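Pirin family protein (Acinetobacter baumannii, PDB 6D0P) probably acts as a metal-dependent quercetin 2,3-dioxygenase of the pirin family, expected to use iron and able to hold manganese. Local coordinates at residues A[203-209]-A[249-255]; A[11-15]-A[224-228]. One frame throughout, in Å; residues are numbered along the deposited sequence. Where two conformers were deposited one is given.

Contact 1 (A[203-209]-A[249-255]); sequences GHTTLVV and LVLTGQP
The imidazole of H204 lies flat against the backbone where strand 249-253 runs out: Q254 N sits 3.5 Å above the ring plane, over its centre, and the carbonyl carbon of G253 covers the same face nearer the rim. At the ring edge, in plane, ND1 points at the hydroxyl of T252; the 3.4 Å between H204 ND1 and T252 OG1 makes this a weak hydrogen bond despite an angle of 174°, and N184 is the stronger partner of that hydroxyl. Beyond H204 the segments form an antiparallel ladder, the strand axes 4.7 Å apart. L207 N donates to L251 O at 2.8 Å; the bond from T205 N to G253 O, at the end of the ladder, is less linear (130°). V209 CG2 meets L251 CD1 at 4.0 Å. On this side of the sheet L207 packs on F41, V209 on L44, and L251 on both, all in strand 41-52. T206, V208 and V250 turn to the opposite side, onto F238. The chemistry implies that main-chain bonds set the register of these two central cupin strands and apolar contacts tie them to strand 41-52, while the H204 edge bond adds only weakly to the ring's packing over Q254 N.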
loop_
_atom_site.group_PDB
_atom_site.type_symbol
_atom_site.label_atom_id
_atom_site.label_comp_id
_atom_site.label_asym_id
_atom_site.label_seq_id
_atom_site.Cartn_x
_atom_site.Cartn_y
_atom_site.Cartn_z
ATOM N N GLY A 203 11.971 10.895 13.691
ATOM C CA GLY A 203 10.699 10.591 14.416
ATOM C C GLY A 203 9.680 9.820 13.595
ATOM O O GLY A 203 8.684 9.348 14.158
ATOM N N HIS A 204 9.901 9.634 12.286
ATOM C CA HIS A 204 8.920 8.913 11.466
ATOM C C HIS A 204 9.028 7.387 11.618
ATOM O O HIS A 204 10.120 6.834 11.677
ATOM C CB HIS A 204 9.116 9.203 9.965
ATOM C CG HIS A 204 8.489 10.474 9.490
ATOM N ND1 HIS A 204 8.068 10.646 8.189
ATOM C CD2 HIS A 204 8.167 11.601 10.145
ATOM C CE1 HIS A 204 7.539 11.839 8.065
ATOM N NE2 HIS A 204 7.582 12.439 9.240
ATOM N N THR A 205 7.872 6.751 11.674
ATOM C CA THR A 205 7.752 5.312 11.437
ATOM C C THR A 205 8.458 5.037 10.109
ATOM O O THR A 205 8.287 5.832 9.184
ATOM C CB THR A 205 6.279 4.921 11.301
ATOM O OG1 THR A 205 5.673 5.149 12.567
ATOM C CG2 THR A 205 6.054 3.499 10.838
ATOM N N THR A 206 9.229 3.947 10.027
ATOM C CA THR A 206 9.983 3.617 8.854
ATOM C C THR A 206 9.901 2.114 8.634
ATOM O O THR A 206 10.397 1.322 9.469
ATOM C CB THR A 206 11.444 4.067 8.986
ATOM O OG1 THR A 206 11.500 5.477 9.211
ATOM C CG2 THR A 206 12.249 3.743 7.750
ATOM N N LEU A 207 9.205 1.731 7.572
ATOM C CA LEU A 207 9.035 0.343 7.219
ATOM C C LEU A 207 9.728 0.071 5.882
ATOM O O LEU A 207 9.520 0.824 4.914
ATOM C CB LEU A 207 7.537 0.044 7.109
ATOM C CG LEU A 207 6.688 0.466 8.296
ATOM C CD1 LEU A 207 5.226 0.262 7.978
ATOM C CD2 LEU A 207 7.087 -0.311 9.555
ATOM N N VAL A 208 10.559 -0.964 5.833
ATOM C CA VAL A 208 11.217 -1.395 4.592
ATOM C C VAL A 208 10.549 -2.697 4.172
ATOM O O VAL A 208 10.589 -3.688 4.902
ATOM C CB VAL A 208 12.731 -1.576 4.761
ATOM C CG1 VAL A 208 13.396 -2.091 3.489
ATOM C CG2 VAL A 208 13.360 -0.277 5.245
ATOM N N VAL A 209 9.864 -2.638 3.048
ATOM C CA VAL A 209 9.145 -3.797 2.539
ATOM C C VAL A 209 9.929 -4.369 1.353
ATOM O O VAL A 209 10.224 -3.648 0.405
ATOM C CB VAL A 209 7.710 -3.442 2.125
ATOM C CG1 VAL A 209 6.960 -4.665 1.590
ATOM C CG2 VAL A 209 6.947 -2.813 3.273
ATOM N N LEU A 249 9.471 -1.441 -1.230
ATOM C CA LEU A 249 8.759 -0.235 -0.861
ATOM C C LEU A 249 9.393 0.304 0.410
ATOM O O LEU A 249 9.907 -0.471 1.262
ATOM C CB LEU A 249 7.269 -0.448 -0.603
ATOM C CG LEU A 249 6.459 -0.788 -1.835
ATOM C CD1 LEU A 249 6.158 -2.258 -1.845
ATOM C CD2 LEU A 249 5.178 0.021 -1.876
ATOM N N VAL A 250 9.440 1.605 0.493
ATOM C CA VAL A 250 9.806 2.256 1.745
ATOM C C VAL A 250 8.590 3.097 2.160
ATOM O O VAL A 250 8.114 3.928 1.386
ATOM C CB VAL A 250 11.078 3.096 1.611
ATOM C CG1 VAL A 250 11.345 3.936 2.849
ATOM C CG2 VAL A 250 12.275 2.228 1.280
ATOM N N LEU A 251 8.102 2.868 3.368
ATOM C CA LEU A 251 6.939 3.555 3.882
ATOM C C LEU A 251 7.352 4.297 5.146
ATOM O O LEU A 251 7.868 3.666 6.072
ATOM C CB LEU A 251 5.872 2.523 4.224
ATOM C CG LEU A 251 5.546 1.514 3.134
ATOM C CD1 LEU A 251 4.604 0.458 3.686
ATOM C CD2 LEU A 251 4.942 2.190 1.910
ATOM N N THR A 252 7.166 5.603 5.179
ATOM C CA THR A 252 7.494 6.356 6.396
ATOM C C THR A 252 6.352 7.317 6.684
ATOM O O THR A 252 5.601 7.720 5.768
ATOM C CB THR A 252 8.798 7.163 6.303
ATOM O OG1 THR A 252 8.581 8.447 5.714
ATOM C CG2 THR A 252 9.865 6.439 5.513
ATOM N N GLY A 253 6.261 7.722 7.943
ATOM C CA GLY A 253 5.285 8.692 8.266
ATOM C C GLY A 253 5.296 9.114 9.717
ATOM O O GLY A 253 5.770 8.390 10.624
ATOM N N GLN A 254 4.778 10.319 9.929
ATOM C CA GLN A 254 4.593 10.841 11.259
ATOM C C GLN A 254 3.529 9.972 11.938
ATOM O O GLN A 254 2.436 9.809 11.396
ATOM C CB GLN A 254 4.141 12.300 11.212
ATOM C CG GLN A 254 3.900 12.901 12.592
ATOM C CD GLN A 254 5.174 12.970 13.395
ATOM O OE1 GLN A 254 6.229 13.306 12.876
ATOM N NE2 GLN A 254 5.089 12.647 14.678
ATOM N N PRO A 255 3.855 9.380 13.090
ATOM C CA PRO A 255 2.867 8.564 13.794
ATOM C C PRO A 255 1.642 9.419 14.150
ATOM O O PRO A 255 1.786 10.582 14.503
ATOM C CB PRO A 255 3.546 8.006 15.049
ATOM C CG PRO A 255 5.010 8.251 14.862
ATOM C CD PRO A 255 5.148 9.292 13.765
#

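Contact 2 (A[11-15]-A[224-228]); sequences YQNNH and EGKTV
Q12 reaches G225 through an extended side chain: CG lies opposite the backbone N (chi1 -176°), the next torsion is also extended, and the amide is carried across T227 to the turn beyond. There Q12 NE2 donates to G225 O at 3.0 Å, approaching nearly in line with the carbonyl, although the acceptor lies 21° out of the glutamine amide plane. On the way Q12 CG passes T227 OG1 at 3.4 Å; that hydroxyl gives its proton to E224 O, bracing the turn from within. The backbones form a short antiparallel pairing. Y11 and V228 are its hydrogen-bonded pair, with Y11 N to V228 O at 2.9 Å and V228 N returning to Y11 O, whereas Q12 and T227 are a non-hydrogen-bonded pair. K226 and T227 both face V210 on the adjoining strand 205-210, a G1 beta bulge that fits the positive phi of K226 (62°). N13 N donates to K226 O at 3.1 Å, continuing the pairing one step beyond Q12 and T227. The K226 side chain crosses N14 at a slant, with K226 CB 3.3 Å from N13 O; in the modelled conformer, one of two, it also forms a cation-pi contact with Y26. Past the pairing, N13 OD1 accepts from H15 N in an Asx turn, while N13 ND2 is bonded to N27 O.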
loop_
_atom_site.group_PDB
_atom_site.type_symbol
_atom_site.label_atom_id
_atom_site.label_comp_id
_atom_site.label_asym_id
_atom_site.label_seq_id
_atom_site.Cartn_x
_atom_site.Cartn_y
_atom_site.Cartn_z
ATOM N N TYR A 11 9.404 -9.354 9.762
ATOM C CA TYR A 11 8.350 -10.360 9.668
ATOM C C TYR A 11 8.245 -10.837 8.212
ATOM O O TYR A 11 8.040 -10.018 7.307
ATOM C CB TYR A 11 7.027 -9.754 10.157
ATOM C CG TYR A 11 7.114 -9.119 11.526
ATOM C CD1 TYR A 11 7.643 -7.850 11.693
ATOM C CD2 TYR A 11 6.708 -9.800 12.664
ATOM C CE1 TYR A 11 7.769 -7.274 12.947
ATOM C CE2 TYR A 11 6.809 -9.233 13.928
ATOM C CZ TYR A 11 7.350 -7.968 14.068
ATOM O OH TYR A 11 7.451 -7.392 15.303
ATOM N N GLN A 12 8.365 -12.145 7.993
ATOM C CA GLN A 12 8.260 -12.719 6.659
ATOM C C GLN A 12 7.034 -13.641 6.607
ATOM O O GLN A 12 6.866 -14.515 7.460
ATOM C CB GLN A 12 9.521 -13.497 6.328
ATOM C CG GLN A 12 9.524 -14.043 4.914
ATOM C CD GLN A 12 10.819 -14.759 4.635
ATOM O OE1 GLN A 12 11.469 -15.292 5.541
ATOM N NE2 GLN A 12 11.194 -14.784 3.369
ATOM N N ASN A 13 6.191 -13.457 5.587
ATOM C CA ASN A 13 4.984 -14.268 5.446
ATOM C C ASN A 13 5.028 -15.028 4.115
ATOM O O ASN A 13 5.111 -14.403 3.049
ATOM C CB ASN A 13 3.719 -13.415 5.502
ATOM C CG ASN A 13 2.461 -14.258 5.443
ATOM O OD1 ASN A 13 2.501 -15.461 5.669
ATOM N ND2 ASN A 13 1.341 -13.637 5.131
ATOM N N ASN A 14 4.915 -16.344 4.175
ATOM C CA ASN A 14 4.923 -17.193 2.973
ATOM C C ASN A 14 3.597 -17.946 2.861
ATOM O O ASN A 14 3.517 -18.973 2.164
ATOM C CB ASN A 14 6.088 -18.185 2.998
ATOM C CG ASN A 14 6.319 -18.846 1.657
ATOM O OD1 ASN A 14 6.212 -18.185 0.627
ATOM N ND2 ASN A 14 6.614 -20.144 1.654
ATOM N N HIS A 15 2.573 -17.459 3.554
ATOM C CA HIS A 15 1.280 -18.120 3.577
ATOM C C HIS A 15 0.263 -17.233 2.856
ATOM O O HIS A 15 -0.085 -16.196 3.360
ATOM C CB HIS A 15 0.845 -18.353 5.029
ATOM C CG HIS A 15 -0.196 -19.408 5.199
ATOM N ND1 HIS A 15 -0.476 -19.972 6.437
ATOM C CD2 HIS A 15 -0.985 -20.043 4.299
ATOM C CE1 HIS A 15 -1.422 -20.886 6.290
ATOM N NE2 HIS A 15 -1.753 -20.943 4.991
ATOM N N GLU A 224 14.853 -10.978 3.023
ATOM C CA GLU A 224 14.426 -11.703 1.826
ATOM C C GLU A 224 13.024 -11.233 1.403
ATOM O O GLU A 224 12.424 -10.361 2.040
ATOM C CB GLU A 224 14.400 -13.203 2.125
ATOM C CG GLU A 224 15.702 -13.715 2.730
ATOM C CD GLU A 224 16.842 -13.800 1.724
ATOM O OE1 GLU A 224 16.606 -14.350 0.606
ATOM O OE2 GLU A 224 17.968 -13.339 2.059
ATOM N N GLY A 225 12.475 -11.869 0.364
ATOM C CA GLY A 225 11.168 -11.501 -0.180
ATOM C C GLY A 225 10.016 -11.768 0.779
ATOM O O GLY A 225 10.101 -12.618 1.664
ATOM N N LYS A 226 8.951 -11.015 0.548
ATOM C CA LYS A 226 7.723 -11.108 1.327
ATOM C C LYS A 226 8.037 -10.751 2.783
ATOM O O LYS A 226 7.552 -11.428 3.697
ATOM C CB LYS A 226 7.108 -12.511 1.252
ATOM C CG LYS A 226 6.907 -13.107 -0.137
ATOM C CD LYS A 226 6.257 -14.484 -0.079
ATOM C CE LYS A 226 6.503 -15.351 -1.293
ATOM N NZ LYS A 226 5.932 -14.759 -2.521
ATOM N N THR A 227 8.859 -9.708 2.987
ATOM C CA THR A 227 9.288 -9.333 4.349
ATOM C C THR A 227 9.076 -7.835 4.598
ATOM O O THR A 227 9.237 -7.000 3.670
ATOM C CB THR A 227 10.780 -9.638 4.571
ATOM O OG1 THR A 227 11.044 -11.046 4.474
ATOM C CG2 THR A 227 11.287 -9.203 5.928
ATOM N N VAL A 228 8.694 -7.504 5.824
ATOM C CA VAL A 228 8.689 -6.123 6.274
ATOM C C VAL A 228 9.649 -6.005 7.466
ATOM O O VAL A 228 9.588 -6.812 8.397
ATOM C CB VAL A 228 7.291 -5.595 6.651
ATOM C CG1 VAL A 228 6.586 -6.449 7.686
ATOM C CG2 VAL A 228 7.378 -4.157 7.142
#

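How the contacts relate
Contacts 1 and 2 belong to one antiparallel sheet, in which the order 7-12, 227-231, 205-210, 245-253 makes strands 227-231 and 205-210 direct neighbours. Their centres are about 17 Å apart, yet they touch where V228 CG2 of contact 2 lies 4.1 Å from V209 CG2 of contact 1, and V209 CG1 approaches T227 O at 3.9 Å. Contact 2 adds the N-terminal strand at the sheet's edge; contact 1 pairs two interior strands. Neither includes the manganese ligands H64, H66, H108 and E110. Nearer contact 1, the V250 side chain is about 8 Å from that of L156, a residue seen to bind magnesium, though that ion is not bound to this chain here, and about 14 Å from a bound magnesium ion.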